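Glucosidase (Croceicoccus marinus, PDB 5Z3K) probably hydrolyses O-glycosidic bonds as a beta-glucosidase of glycoside hydrolase family 39, built on a TIM-barrel domain joined to a beta-rich domain. Local coordinates at residues Y86-T91 with V134-C139; W152-Q157 with Y173-A178; M382-R387 with D415-G420. All blocks are in the same frame, centred on the assembly; numbering follows the deposited sequence.

Interaction 1: residues Y86-T91 with V134-C139; sequences YNFAAT and VRHYVC
Phe88 and His136 lie flat against each other. Their ring centroids are 3.5 Å apart and the planes differ by only 3°, so this is a face-to-face stack with little offset. The imidazole covers the centre of the phenyl face. The closest pair is Phe88 CG to His136 NE2, at 3.4 Å. The two side chains run in opposite directions, so Phe88 CZ ends near His136 CB, 3.5 Å away. His136 reaches out with CG anti to its backbone N (chi1 176°). Tyr86 CB lies over the opposite face of the Phe88 ring, toward its rim, so the phenyl is sandwiched.

The imidazole is also fixed by its nitrogens. ND1 is hydrogen-bonded to the backbone O of Trp141, and NE2 to Asp92 OD1. Together with the stack, these two bonds should fix the rotation of the ring.

Tyr137 comes in differently. Its ring is steeply inclined to that of Phe88, with planes at 82°, and Tyr137 CE2 is 4.0 Å from Phe88 CD1. Its hydroxyl goes further: Tyr137 OH lies 3.1 Å from Thr91 CG2. This is a tight approach to a methyl group. Tyr137 OH makes a weak hydrogen bond to Asp92 OD1, while Thr91 OG1 pairs with Ser61 OG.

Phe88, His136 and Tyr137 thus form a buried aromatic cluster. It joins the start of helix 89-100 to the end of helix 123-138, two helices of the TIM barrel with strand 104-109 between them in the chain. Val134 and Arg135 continue the packing onto helix 169-186.

Interaction 2: residues W152-Q157 with Y173-A178; sequences WEFGDQ and YEMYAA
Phe154 meets Met175 and Tyr176 at the end of a barrel strand, and it carries the whole contact. Before it in the strand, Trp152 and Glu153 direct their side chains elsewhere. Glu153 is buried and held by a salt bridge to Arg55 and by hydroxyls of Thr108, Ser225 and Ser263. This polar setting probably keeps its carboxylate in a defined position.

The Phe154 side chain extends toward helix 169-186, where a chi1 of -179° swings the ring away from the backbone N. One ring face lies against the helix backbone. Tyr176 CA sits over that face, 4.2 Å from the centroid of the Phe154 ring and 20° off the ring normal, a CH-pi contact. The ring tip presses on Met175, a selenomethionine here, with Phe154 CZ 3.4 Å from Met175 CB. The Met175 chain bends at chi3 (74°), which brings Met175 CE to the ring edge, in its plane, 3.8 Å from Phe154 CZ. At the other end of the side chain, Phe154 CB meets the edge of the Tyr176 ring, 3.6 Å from Tyr176 CD1. The tyrosine hydroxyl is satisfied by the backbone O of Pro220.

From Gly155 on the chain is no longer strand and turns away from helix 169-186. Asp156 OD1 accepts a hydrogen bond from Gln157 NE2 at 3.0 Å, and its OD2 forms a salt bridge with Arg55 and a hydrogen bond with Tyr264 OH.

The contact packs strand 151-154 against helix 169-186 within the beta-alpha-beta unit that continues to strand 191-197. Phe172 meets the Phe154 ring edge-to-face, Tyr126 of helix 123-138 touches Phe154 and Met175, and Val214 of helix 208-216 touches Tyr176.

Interaction 3: residues M382-R387 with D415-G420; sequences MYLTAR and DARSTG
Leu384 and Arg417 form the centre of this contact between two loops. The two methyl groups of the leucine do different work. Leu384 CD1 lies over the middle of one face of the Arg417 guanidinium, 3.7 Å above its plane, and is 3.8 Å from Arg417 CZ. The same methyl touches the start of the arginine, with Leu384 CD1 3.8 Å from Arg417 CA. The arginine therefore wraps around it. Leu384 CD2 turns to the backbone instead and reaches Ala416 C at 4.0 Å. All of this is van der Waals packing.

The shape of Arg417 explains the wrap. The chain is extended at first and then bends at chi3 (-51°), which folds the guanidinium back over the leucine. The two side chains cross at about a right angle. The charged end is held from outside by a salt bridge from NH1 to Asp381 OD1, just before the segment 382-387. Asp381 probably helps to place the flat group over the methyl. Leu384 is buried, whereas Arg417 is exposed, so the arginine partly shields an apolar side chain at the surface.

Further out, residues 418-420 form an ST turn. Gly420 N donates to Ser418 OG at 3.0 Å, with an angle of 153° at the hydrogen. On the other loop, Thr385 O is hydrogen-bonded to Arg412 NH1.

The first loop lies between strands 369-376 and 391-394, the second between strands 405-408 and 423-429. Strands 369-376 and 423-429 both belong to the nine-stranded mixed sheet, so the contact packs the loop leaving strand 369-376 against the loop entering strand 423-429.

The three contacts follow one another along the chain without overlap. Interactions 1 and 2 are neighbours, with centres 18 Å apart, in the TIM barrel, the first in its helical shell, the second between strand and helix. Helix 123-138, which ends in interaction 1, leads to strand 151-154 of interaction 2. They touch directly where Trp152 CH2 packs on Val134 CA at 3.7 Å. Interaction 3 lies far off, its centre 48 Å from interaction 1 and 39 Å from interaction 2, among loops linked to the nine-stranded mixed sheet. Interaction 1 thus joins two helices of the outer shell, interaction 2 packs a barrel strand on the next helix, and interaction 3 joins surface loops elsewhere in the protein.

Interaction 1: residues Y86-T91 with V134-C139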
ATOM      1  N   TYR A  86      24.573  16.408   5.485  1.00 19.69           N
ATOM      2  CA  TYR A  86      23.297  15.728   5.304  1.00 17.54           C
ATOM      3  C   TYR A  86      22.370  16.036   6.471  1.00 22.63           C
ATOM      4  O   TYR A  86      22.818  16.294   7.588  1.00 22.43           O
ATOM      5  CB  TYR A  86      23.498  14.216   5.194  1.00 17.17           C
ATOM      6  CG  TYR A  86      24.255  13.806   3.960  1.00 17.57           C
ATOM      7  CD1 TYR A  86      25.633  13.995   3.870  1.00 23.02           C
ATOM      8  CD2 TYR A  86      23.596  13.248   2.870  1.00 16.62           C
ATOM      9  CE1 TYR A  86      26.336  13.631   2.730  1.00 20.63           C
ATOM     10  CE2 TYR A  86      24.295  12.876   1.721  1.00 15.13           C
ATOM     11  CZ  TYR A  86      25.665  13.081   1.664  1.00 20.21           C
ATOM     12  OH  TYR A  86      26.364  12.724   0.533  1.00 21.63           O
ATOM     13  N   ASN A  87      21.067  15.993   6.203  1.00 16.71           N
ATOM     14  CA  ASN A  87      20.038  16.312   7.197  1.00 18.44           C
ATOM     15  C   ASN A  87      19.211  15.045   7.394  1.00 15.72           C
ATOM     16  O   ASN A  87      18.159  14.866   6.772  1.00 14.51           O
ATOM     17  CB  ASN A  87      19.192  17.529   6.722  1.00 18.22           C
ATOM     18  CG  ASN A  87      17.994  17.818   7.615  1.00 17.24           C
ATOM     19  OD1 ASN A  87      17.958  17.430   8.786  1.00 17.13           O
ATOM     20  ND2 ASN A  87      16.997  18.497   7.051  1.00 18.05           N
ATOM     21  N   PHE A  88      19.718  14.146   8.243  1.00 14.91           N
ATOM     22  CA  PHE A  88      19.121  12.827   8.436  1.00 17.43           C
ATOM     23  C   PHE A  88      18.180  12.745   9.637  1.00 14.46           C
ATOM     24  O   PHE A  88      17.482  11.736   9.778  1.00 15.24           O
ATOM     25  CB  PHE A  88      20.214  11.759   8.614  1.00 13.49           C
ATOM     26  CG  PHE A  88      21.014  11.444   7.362  1.00 13.98           C
ATOM     27  CD1 PHE A  88      20.390  11.134   6.159  1.00 16.06           C
ATOM     28  CD2 PHE A  88      22.400  11.412   7.411  1.00 16.48           C
ATOM     29  CE1 PHE A  88      21.138  10.810   5.020  1.00 16.31           C
ATOM     30  CE2 PHE A  88      23.160  11.084   6.272  1.00 16.86           C
ATOM     31  CZ  PHE A  88      22.523  10.790   5.076  1.00 17.13           C
ATOM     32  N   ALA A  89      18.125  13.765  10.492  1.00 16.36           N
ATOM     33  CA  ALA A  89      17.556  13.583  11.826  1.00 15.94           C
ATOM     34  C   ALA A  89      16.112  13.095  11.766  1.00 15.11           C
ATOM     35  O   ALA A  89      15.769  12.071  12.370  1.00 15.15           O
ATOM     36  CB  ALA A  89      17.650  14.878  12.634  1.00 19.32           C
ATOM     37  N   ALA A  90      15.238  13.824  11.064  1.00 11.20           N
ATOM     38  CA  ALA A  90      13.828  13.437  11.103  1.00 10.73           C
ATOM     39  C   ALA A  90      13.623  12.116  10.380  1.00 12.06           C
ATOM     40  O   ALA A  90      12.858  11.254  10.838  1.00 12.09           O
ATOM     41  CB  ALA A  90      12.952  14.535  10.489  1.00 15.51           C
ATOM     42  N   THR A  91      14.310  11.938   9.252  1.00 12.02           N
ATOM     43  CA  THR A  91      14.196  10.686   8.513  1.00 14.71           C
ATOM     44  C   THR A  91      14.719   9.513   9.343  1.00 15.64           C
ATOM     45  O   THR A  91      14.124   8.428   9.344  1.00 12.53           O
ATOM     46  CB  THR A  91      14.942  10.797   7.181  1.00 13.72           C
ATOM     47  OG1 THR A  91      14.469  11.939   6.459  1.00 14.42           O
ATOM     48  CG2 THR A  91      14.705   9.540   6.333  1.00  9.89           C
ATOM     49  N   VAL A 134      22.043   6.245   0.707  1.00 15.55           N
ATOM     50  CA  VAL A 134      21.845   4.803   0.760  1.00 16.23           C
ATOM     51  C   VAL A 134      22.806   4.175   1.759  1.00 19.09           C
ATOM     52  O   VAL A 134      22.420   3.312   2.552  1.00 17.24           O
ATOM     53  CB  VAL A 134      21.996   4.187  -0.645  1.00 15.28           C
ATOM     54  CG1 VAL A 134      21.903   2.667  -0.587  1.00 17.13           C
ATOM     55  CG2 VAL A 134      20.934   4.746  -1.593  1.00 16.75           C
ATOM     56  N   ARG A 135      24.073   4.604   1.740  1.00 19.73           N
ATOM     57  CA  ARG A 135      25.051   4.066   2.680  1.00 19.37           C
ATOM     58  C   ARG A 135      24.686   4.407   4.117  1.00 18.33           C
ATOM     59  O   ARG A 135      24.972   3.629   5.032  1.00 19.20           O
ATOM     60  CB  ARG A 135      26.443   4.605   2.349  1.00 20.71           C
ATOM     61  CG  ARG A 135      27.078   3.951   1.142  1.00 20.51           C
ATOM     62  CD  ARG A 135      28.519   4.419   0.910  1.00 27.61           C
ATOM     63  NE  ARG A 135      29.033   3.836  -0.327  1.00 26.96           N
ATOM     64  CZ  ARG A 135      29.372   2.554  -0.462  1.00 24.89           C
ATOM     65  NH1 ARG A 135      29.285   1.727   0.574  1.00 30.28           N
ATOM     66  NH2 ARG A 135      29.802   2.099  -1.631  1.00 30.77           N
ATOM     67  N   HIS A 136      24.072   5.567   4.335  1.00 16.04           N
ATOM     68  CA  HIS A 136      23.631   5.915   5.680  1.00 16.26           C
ATOM     69  C   HIS A 136      22.553   4.955   6.177  1.00 18.16           C
ATOM     70  O   HIS A 136      22.548   4.578   7.355  1.00 15.02           O
ATOM     71  CB  HIS A 136      23.133   7.360   5.704  1.00 14.22           C
ATOM     72  CG  HIS A 136      22.561   7.781   7.013  1.00 16.80           C
ATOM     73  ND1 HIS A 136      23.345   8.121   8.099  1.00 18.95           N
ATOM     74  CD2 HIS A 136      21.276   7.927   7.415  1.00 16.29           C
ATOM     75  CE1 HIS A 136      22.567   8.454   9.112  1.00 16.61           C
ATOM     76  NE2 HIS A 136      21.307   8.340   8.725  1.00 16.62           N
ATOM     77  N   TYR A 137      21.642   4.529   5.304  1.00 17.85           N
ATOM     78  CA  TYR A 137      20.546   3.682   5.756  1.00 16.32           C
ATOM     79  C   TYR A 137      20.793   2.192   5.558  1.00 18.94           C
ATOM     80  O   TYR A 137      20.002   1.388   6.056  1.00 18.49           O
ATOM     81  CB  TYR A 137      19.235   4.102   5.073  1.00 13.35           C
ATOM     82  CG  TYR A 137      18.772   5.427   5.638  1.00 13.60           C
ATOM     83  CD1 TYR A 137      18.394   5.527   6.975  1.00 14.43           C
ATOM     84  CD2 TYR A 137      18.790   6.588   4.870  1.00 12.79           C
ATOM     85  CE1 TYR A 137      18.002   6.730   7.520  1.00 16.00           C
ATOM     86  CE2 TYR A 137      18.397   7.806   5.410  1.00 11.83           C
ATOM     87  CZ  TYR A 137      18.002   7.872   6.734  1.00 12.93           C
ATOM     88  OH  TYR A 137      17.639   9.083   7.298  1.00 14.11           O
ATOM     89  N   VAL A 138      21.875   1.801   4.879  1.00 16.83           N
ATOM     90  CA  VAL A 138      22.163   0.400   4.608  1.00 16.08           C
ATOM     91  C   VAL A 138      23.464  -0.060   5.256  1.00 18.94           C
ATOM     92  O   VAL A 138      23.538  -1.184   5.769  1.00 21.08           O
ATOM     93  CB  VAL A 138      22.181   0.116   3.090  1.00 20.90           C
ATOM     94  CG1 VAL A 138      22.596  -1.331   2.821  1.00 20.01           C
ATOM     95  CG2 VAL A 138      20.801   0.399   2.476  1.00 18.80           C
ATOM     96  N   CYS A 139      24.501   0.788   5.262  1.00 21.12           N
ATOM     97  CA  CYS A 139      25.829   0.396   5.731  1.00 19.92           C
ATOM     98  C   CYS A 139      26.286   1.161   6.971  1.00 26.00           C
ATOM     99  O   CYS A 139      27.478   1.146   7.285  1.00 24.64           O
ATOM    100  CB  CYS A 139      26.860   0.577   4.608  1.00 25.58           C
ATOM    101  SG  CYS A 139      26.397  -0.250   3.076  1.00 36.94           S
TER

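Interaction 2: residues W152-Q157 with Y173-A178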
ATOM      1  N   TRP A 152      14.389   0.948  -2.969  1.00 13.45           N
ATOM      2  CA  TRP A 152      14.670   2.340  -3.293  1.00 15.48           C
ATOM      3  C   TRP A 152      13.911   2.706  -4.560  1.00 14.94           C
ATOM      4  O   TRP A 152      14.141   2.119  -5.628  1.00 15.35           O
ATOM      5  CB  TRP A 152      16.181   2.565  -3.438  1.00 13.91           C
ATOM      6  CG  TRP A 152      16.896   2.372  -2.131  1.00 14.53           C
ATOM      7  CD1 TRP A 152      17.323   1.190  -1.594  1.00 17.37           C
ATOM      8  CD2 TRP A 152      17.222   3.384  -1.173  1.00 11.80           C
ATOM      9  NE1 TRP A 152      17.920   1.410  -0.372  1.00 12.61           N
ATOM     10  CE2 TRP A 152      17.867   2.749  -0.093  1.00 16.83           C
ATOM     11  CE3 TRP A 152      17.043   4.770  -1.130  1.00 14.61           C
ATOM     12  CZ2 TRP A 152      18.337   3.451   1.018  1.00 14.54           C
ATOM     13  CZ3 TRP A 152      17.511   5.466  -0.020  1.00 14.41           C
ATOM     14  CH2 TRP A 152      18.147   4.801   1.038  1.00 16.58           C
ATOM     15  N   GLU A 153      12.991   3.656  -4.431  1.00 15.25           N
ATOM     16  CA  GLU A 153      12.138   4.077  -5.530  1.00 14.81           C
ATOM     17  C   GLU A 153      12.589   5.438  -6.028  1.00 14.71           C
ATOM     18  O   GLU A 153      12.763   6.373  -5.236  1.00 14.94           O
ATOM     19  CB  GLU A 153      10.668   4.150  -5.098  1.00 14.89           C
ATOM     20  CG  GLU A 153       9.694   4.558  -6.229  1.00 16.69           C
ATOM     21  CD  GLU A 153       8.253   4.660  -5.749  1.00 14.88           C
ATOM     22  OE1 GLU A 153       7.322   4.339  -6.528  1.00 15.37           O
ATOM     23  OE2 GLU A 153       8.055   5.054  -4.579  1.00 17.69           O
ATOM     24  N   PHE A 154      12.736   5.564  -7.336  1.00 12.33           N
ATOM     25  CA  PHE A 154      12.969   6.864  -7.952  1.00 12.82           C
ATOM     26  C   PHE A 154      11.717   7.316  -8.685  1.00 13.30           C
ATOM     27  O   PHE A 154      11.292   6.675  -9.650  1.00 14.56           O
ATOM     28  CB  PHE A 154      14.147   6.854  -8.926  1.00 12.68           C
ATOM     29  CG  PHE A 154      14.400   8.212  -9.533  1.00 14.04           C
ATOM     30  CD1 PHE A 154      15.182   9.145  -8.869  1.00 13.06           C
ATOM     31  CD2 PHE A 154      13.804   8.576 -10.733  1.00 16.06           C
ATOM     32  CE1 PHE A 154      15.390  10.420  -9.403  1.00 15.43           C
ATOM     33  CE2 PHE A 154      14.007   9.841 -11.279  1.00 13.92           C
ATOM     34  CZ  PHE A 154      14.793  10.766 -10.601  1.00 13.38           C
ATOM     35  N   GLY A 155      11.157   8.441  -8.256  1.00 13.83           N
ATOM     36  CA  GLY A 155      10.050   9.043  -8.972  1.00 13.53           C
ATOM     37  C   GLY A 155       8.753   9.128  -8.191  1.00 14.43           C
ATOM     38  O   GLY A 155       8.501   8.332  -7.281  1.00 14.54           O
ATOM     39  N   ASP A 156       7.910  10.090  -8.557  1.00 14.40           N
ATOM     40  CA  ASP A 156       6.539  10.133  -8.062  1.00 15.08           C
ATOM     41  C   ASP A 156       5.700  10.863  -9.101  1.00 14.78           C
ATOM     42  O   ASP A 156       5.812  12.083  -9.230  1.00 16.18           O
ATOM     43  CB  ASP A 156       6.460  10.815  -6.695  1.00 14.82           C
ATOM     44  CG  ASP A 156       5.068  10.729  -6.091  1.00 15.97           C
ATOM     45  OD1 ASP A 156       4.239  11.604  -6.408  1.00 15.55           O
ATOM     46  OD2 ASP A 156       4.794   9.784  -5.311  1.00 14.00           O
ATOM     47  N   GLN A 157       4.868  10.116  -9.838  1.00 15.01           N
ATOM     48  CA  GLN A 157       3.935  10.672 -10.809  1.00 15.02           C
ATOM     49  C   GLN A 157       4.582  11.667 -11.785  1.00 15.44           C
ATOM     50  O   GLN A 157       4.102  12.790 -11.935  1.00 16.28           O
ATOM     51  CB  GLN A 157       2.764  11.333 -10.095  1.00 17.88           C
ATOM     52  CG  GLN A 157       2.445  10.678  -8.773  1.00 20.16           C
ATOM     53  CD  GLN A 157       1.190  11.192  -8.097  1.00 21.28           C
ATOM     54  OE1 GLN A 157       0.163  11.404  -8.737  1.00 20.06           O
ATOM     55  NE2 GLN A 157       1.262  11.368  -6.782  1.00 16.88           N
ATOM     56  N   TYR A 173      15.164  10.102 -17.027  1.00 18.94           N
ATOM     57  CA  TYR A 173      15.826   8.812 -17.230  1.00 18.47           C
ATOM     58  C   TYR A 173      17.260   8.833 -16.710  1.00 20.32           C
ATOM     59  O   TYR A 173      17.719   7.867 -16.088  1.00 19.83           O
ATOM     60  CB  TYR A 173      15.835   8.425 -18.715  1.00 18.14           C
ATOM     61  CG  TYR A 173      14.506   8.453 -19.443  1.00 18.75           C
ATOM     62  CD1 TYR A 173      13.299   8.276 -18.773  1.00 20.47           C
ATOM     63  CD2 TYR A 173      14.467   8.641 -20.822  1.00 22.61           C
ATOM     64  CE1 TYR A 173      12.081   8.296 -19.464  1.00 21.11           C
ATOM     65  CE2 TYR A 173      13.265   8.675 -21.515  1.00 19.64           C
ATOM     66  CZ  TYR A 173      12.077   8.502 -20.843  1.00 22.55           C
ATOM     67  OH  TYR A 173      10.892   8.530 -21.557  1.00 21.37           O
ATOM     68  N   GLU A 174      17.999   9.910 -16.984  1.00 18.42           N
ATOM     69  CA  GLU A 174      19.389   9.944 -16.548  1.00 22.20           C
ATOM     70  C   GLU A 174      19.472   9.985 -15.030  1.00 18.98           C
ATOM     71  O   GLU A 174      20.371   9.379 -14.432  1.00 21.05           O
ATOM     72  CB  GLU A 174      20.113  11.135 -17.182  1.00 24.92           C
ATOM     73  CG  GLU A 174      20.315  10.993 -18.682  1.00 30.39           C
ATOM     74  CD  GLU A 174      21.203   9.806 -19.055  1.00 42.49           C
ATOM     75  OE1 GLU A 174      20.792   8.984 -19.909  1.00 38.15           O
ATOM     76  OE2 GLU A 174      22.322   9.701 -18.500  1.00 47.99           O
HETATM   77  N   MSE A 175      18.530  10.671 -14.394  1.00 19.51           N
HETATM   78  CA  MSE A 175      18.442  10.706 -12.944  1.00 17.38           C
HETATM   79  C   MSE A 175      18.125   9.318 -12.389  1.00 15.55           C
HETATM   80  O   MSE A 175      18.694   8.899 -11.380  1.00 16.04           O
HETATM   81  CB  MSE A 175      17.388  11.711 -12.504  1.00 19.98           C
HETATM   82  CG  MSE A 175      17.835  13.143 -12.581  1.00 18.67           C
HETATM   83 SE   MSE A 175      16.436  14.391 -12.129  0.74 20.25          SE
HETATM   84  CE  MSE A 175      16.365  14.151 -10.171  1.00 15.32           C
ATOM     85  N   TYR A 176      17.223   8.595 -13.062  1.00 19.10           N
ATOM     86  CA  TYR A 176      16.945   7.225 -12.650  1.00 16.91           C
ATOM     87  C   TYR A 176      18.203   6.372 -12.730  1.00 20.16           C
ATOM     88  O   TYR A 176      18.523   5.627 -11.797  1.00 16.74           O
ATOM     89  CB  TYR A 176      15.837   6.599 -13.502  1.00 14.85           C
ATOM     90  CG  TYR A 176      15.616   5.172 -13.065  1.00 19.90           C
ATOM     91  CD1 TYR A 176      14.996   4.900 -11.848  1.00 22.30           C
ATOM     92  CD2 TYR A 176      16.075   4.102 -13.820  1.00 17.76           C
ATOM     93  CE1 TYR A 176      14.819   3.603 -11.407  1.00 19.59           C
ATOM     94  CE2 TYR A 176      15.901   2.799 -13.391  1.00 17.72           C
ATOM     95  CZ  TYR A 176      15.270   2.559 -12.175  1.00 14.17           C
ATOM     96  OH  TYR A 176      15.088   1.286 -11.717  1.00 18.60           O
ATOM     97  N   ALA A 177      18.940   6.474 -13.841  1.00 19.73           N
ATOM     98  CA  ALA A 177      20.130   5.646 -13.996  1.00 17.09           C
ATOM     99  C   ALA A 177      21.174   5.983 -12.940  1.00 18.00           C
ATOM    100  O   ALA A 177      21.848   5.087 -12.419  1.00 22.04           O
ATOM    101  CB  ALA A 177      20.712   5.808 -15.403  1.00 18.04           C
ATOM    102  N   ALA A 178      21.322   7.269 -12.612  1.00 18.55           N
ATOM    103  CA  ALA A 178      22.256   7.660 -11.563  1.00 19.65           C
ATOM    104  C   ALA A 178      21.860   7.052 -10.224  1.00 19.23           C
ATOM    105  O   ALA A 178      22.710   6.528  -9.491  1.00 19.29           O
ATOM    106  CB  ALA A 178      22.330   9.184 -11.460  1.00 19.42           C
TER

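Interaction 3: residues M382-R387 with D415-G420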
HETATM    1  N   MSE A 382     -24.728   4.102  -9.159  1.00 23.81           N
HETATM    2  CA  MSE A 382     -24.330   5.040 -10.195  1.00 26.53           C
HETATM    3  C   MSE A 382     -23.000   4.636 -10.819  1.00 21.65           C
HETATM    4  O   MSE A 382     -22.695   5.044 -11.934  1.00 25.75           O
HETATM    5  CB  MSE A 382     -24.256   6.460  -9.655  1.00 27.80           C
HETATM    6  CG  MSE A 382     -23.287   6.637  -8.534  1.00 23.38           C
HETATM    7 SE   MSE A 382     -22.953   8.532  -8.207  0.68 37.92          SE
HETATM    8  CE  MSE A 382     -22.317   8.345  -6.395  1.00 28.86           C
ATOM      9  N   TYR A 383     -22.225   3.802 -10.127  1.00 19.17           N
ATOM     10  CA  TYR A 383     -20.972   3.318 -10.695  1.00 19.57           C
ATOM     11  C   TYR A 383     -21.129   2.007 -11.457  1.00 22.38           C
ATOM     12  O   TYR A 383     -20.134   1.481 -11.971  1.00 19.80           O
ATOM     13  CB  TYR A 383     -19.909   3.185  -9.594  1.00 17.89           C
ATOM     14  CG  TYR A 383     -19.455   4.532  -9.070  1.00 19.44           C
ATOM     15  CD1 TYR A 383     -18.544   5.315  -9.778  1.00 21.82           C
ATOM     16  CD2 TYR A 383     -19.963   5.035  -7.879  1.00 20.56           C
ATOM     17  CE1 TYR A 383     -18.146   6.563  -9.295  1.00 25.54           C
ATOM     18  CE2 TYR A 383     -19.578   6.265  -7.401  1.00 22.71           C
ATOM     19  CZ  TYR A 383     -18.672   7.026  -8.100  1.00 22.05           C
ATOM     20  OH  TYR A 383     -18.310   8.248  -7.578  1.00 25.61           O
ATOM     21  N   LEU A 384     -22.351   1.488 -11.580  1.00 21.87           N
ATOM     22  CA  LEU A 384     -22.612   0.305 -12.395  1.00 22.02           C
ATOM     23  C   LEU A 384     -23.147   0.652 -13.782  1.00 27.14           C
ATOM     24  O   LEU A 384     -23.499  -0.251 -14.547  1.00 31.63           O
ATOM     25  CB  LEU A 384     -23.573  -0.631 -11.666  1.00 19.65           C
ATOM     26  CG  LEU A 384     -22.939  -1.230 -10.401  1.00 20.79           C
ATOM     27  CD1 LEU A 384     -23.981  -1.823  -9.461  1.00 23.35           C
ATOM     28  CD2 LEU A 384     -21.882  -2.268 -10.764  1.00 21.30           C
ATOM     29  N   THR A 385     -23.200   1.935 -14.123  1.00 26.83           N
ATOM     30  CA  THR A 385     -23.552   2.381 -15.463  1.00 27.03           C
ATOM     31  C   THR A 385     -22.291   2.465 -16.314  1.00 27.77           C
ATOM     32  O   THR A 385     -21.291   3.048 -15.890  1.00 24.74           O
ATOM     33  CB  THR A 385     -24.233   3.747 -15.396  1.00 31.42           C
ATOM     34  OG1 THR A 385     -25.361   3.672 -14.516  1.00 34.38           O
ATOM     35  CG2 THR A 385     -24.688   4.191 -16.776  1.00 31.43           C
ATOM     36  N   ALA A 386     -22.334   1.884 -17.512  1.00 25.89           N
ATOM     37  CA  ALA A 386     -21.190   1.989 -18.405  1.00 25.87           C
ATOM     38  C   ALA A 386     -20.998   3.436 -18.845  1.00 27.75           C
ATOM     39  O   ALA A 386     -21.962   4.183 -19.024  1.00 28.72           O
ATOM     40  CB  ALA A 386     -21.370   1.086 -19.629  1.00 30.51           C
ATOM     41  N   ARG A 387     -19.737   3.836 -18.997  1.00 29.63           N
ATOM     42  CA  ARG A 387     -19.419   5.149 -19.537  1.00 27.37           C
ATOM     43  C   ARG A 387     -19.579   5.163 -21.052  1.00 28.55           C
ATOM     44  O   ARG A 387     -19.413   4.140 -21.720  1.00 28.71           O
ATOM     45  CB  ARG A 387     -17.981   5.548 -19.205  1.00 27.09           C
ATOM     46  CG  ARG A 387     -17.578   5.417 -17.762  1.00 18.98           C
ATOM     47  CD  ARG A 387     -16.152   5.917 -17.586  1.00 26.88           C
ATOM     48  NE  ARG A 387     -15.619   5.585 -16.268  1.00 21.08           N
ATOM     49  CZ  ARG A 387     -15.128   4.390 -15.950  1.00 25.04           C
ATOM     50  NH1 ARG A 387     -15.101   3.413 -16.854  1.00 23.22           N
ATOM     51  NH2 ARG A 387     -14.664   4.169 -14.727  1.00 20.95           N
ATOM     52  N   ASP A 415     -21.878  -5.692 -14.517  1.00 19.23           N
ATOM     53  CA  ASP A 415     -22.588  -6.839 -13.956  1.00 22.30           C
ATOM     54  C   ASP A 415     -22.178  -7.150 -12.519  1.00 23.36           C
ATOM     55  O   ASP A 415     -22.614  -8.166 -11.960  1.00 25.21           O
ATOM     56  CB  ASP A 415     -22.371  -8.071 -14.839  1.00 22.83           C
ATOM     57  CG  ASP A 415     -22.922  -7.880 -16.245  1.00 30.18           C
ATOM     58  OD1 ASP A 415     -24.025  -7.303 -16.371  1.00 28.74           O
ATOM     59  OD2 ASP A 415     -22.253  -8.293 -17.216  1.00 32.49           O
ATOM     60  N   ALA A 416     -21.378  -6.287 -11.892  1.00 16.84           N
ATOM     61  CA  ALA A 416     -20.819  -6.573 -10.576  1.00 16.08           C
ATOM     62  C   ALA A 416     -21.660  -6.024  -9.430  1.00 19.03           C
ATOM     63  O   ALA A 416     -21.107  -5.717  -8.366  1.00 18.57           O
ATOM     64  CB  ALA A 416     -19.392  -6.030 -10.484  1.00 16.42           C
ATOM     65  N   ARG A 417     -22.977  -5.893  -9.608  1.00 19.56           N
ATOM     66  CA  ARG A 417     -23.844  -5.472  -8.513  1.00 19.46           C
ATOM     67  C   ARG A 417     -23.728  -6.452  -7.349  1.00 17.17           C
ATOM     68  O   ARG A 417     -23.575  -7.657  -7.552  1.00 17.99           O
ATOM     69  CB  ARG A 417     -25.298  -5.383  -8.993  1.00 21.60           C
ATOM     70  CG  ARG A 417     -26.316  -5.080  -7.892  1.00 27.92           C
ATOM     71  CD  ARG A 417     -27.716  -4.851  -8.463  1.00 33.47           C
ATOM     72  NE  ARG A 417     -27.697  -3.865  -9.544  1.00 35.87           N
ATOM     73  CZ  ARG A 417     -27.722  -2.550  -9.353  1.00 35.82           C
ATOM     74  NH1 ARG A 417     -27.779  -2.062  -8.122  1.00 34.02           N
ATOM     75  NH2 ARG A 417     -27.695  -1.724 -10.391  1.00 38.78           N
ATOM     76  N   SER A 418     -23.763  -5.924  -6.121  1.00 18.49           N
ATOM     77  CA  SER A 418     -23.648  -6.776  -4.941  1.00 15.86           C
ATOM     78  C   SER A 418     -24.817  -7.751  -4.868  1.00 17.88           C
ATOM     79  O   SER A 418     -25.939  -7.444  -5.288  1.00 17.40           O
ATOM     80  CB  SER A 418     -23.595  -5.918  -3.674  1.00 17.93           C
ATOM     81  OG  SER A 418     -23.879  -6.672  -2.512  1.00 18.55           O
ATOM     82  N   THR A 419     -24.542  -8.952  -4.351  1.00 17.72           N
ATOM     83  CA  THR A 419     -25.610  -9.930  -4.156  1.00 18.86           C
ATOM     84  C   THR A 419     -26.601  -9.461  -3.103  1.00 22.25           C
ATOM     85  O   THR A 419     -27.750  -9.915  -3.093  1.00 21.38           O
ATOM     86  CB  THR A 419     -25.022 -11.294  -3.772  1.00 18.31           C
ATOM     87  OG1 THR A 419     -24.112 -11.724  -4.791  1.00 20.44           O
ATOM     88  CG2 THR A 419     -26.109 -12.348  -3.626  1.00 19.10           C
ATOM     89  N   GLY A 420     -26.194  -8.536  -2.244  1.00 18.14           N
ATOM     90  CA  GLY A 420     -27.082  -8.031  -1.219  1.00 16.90           C
ATOM     91  C   GLY A 420     -27.238  -8.916  -0.007  1.00 23.74           C
ATOM     92  O   GLY A 420     -28.259  -8.816   0.683  1.00 22.02           O
TER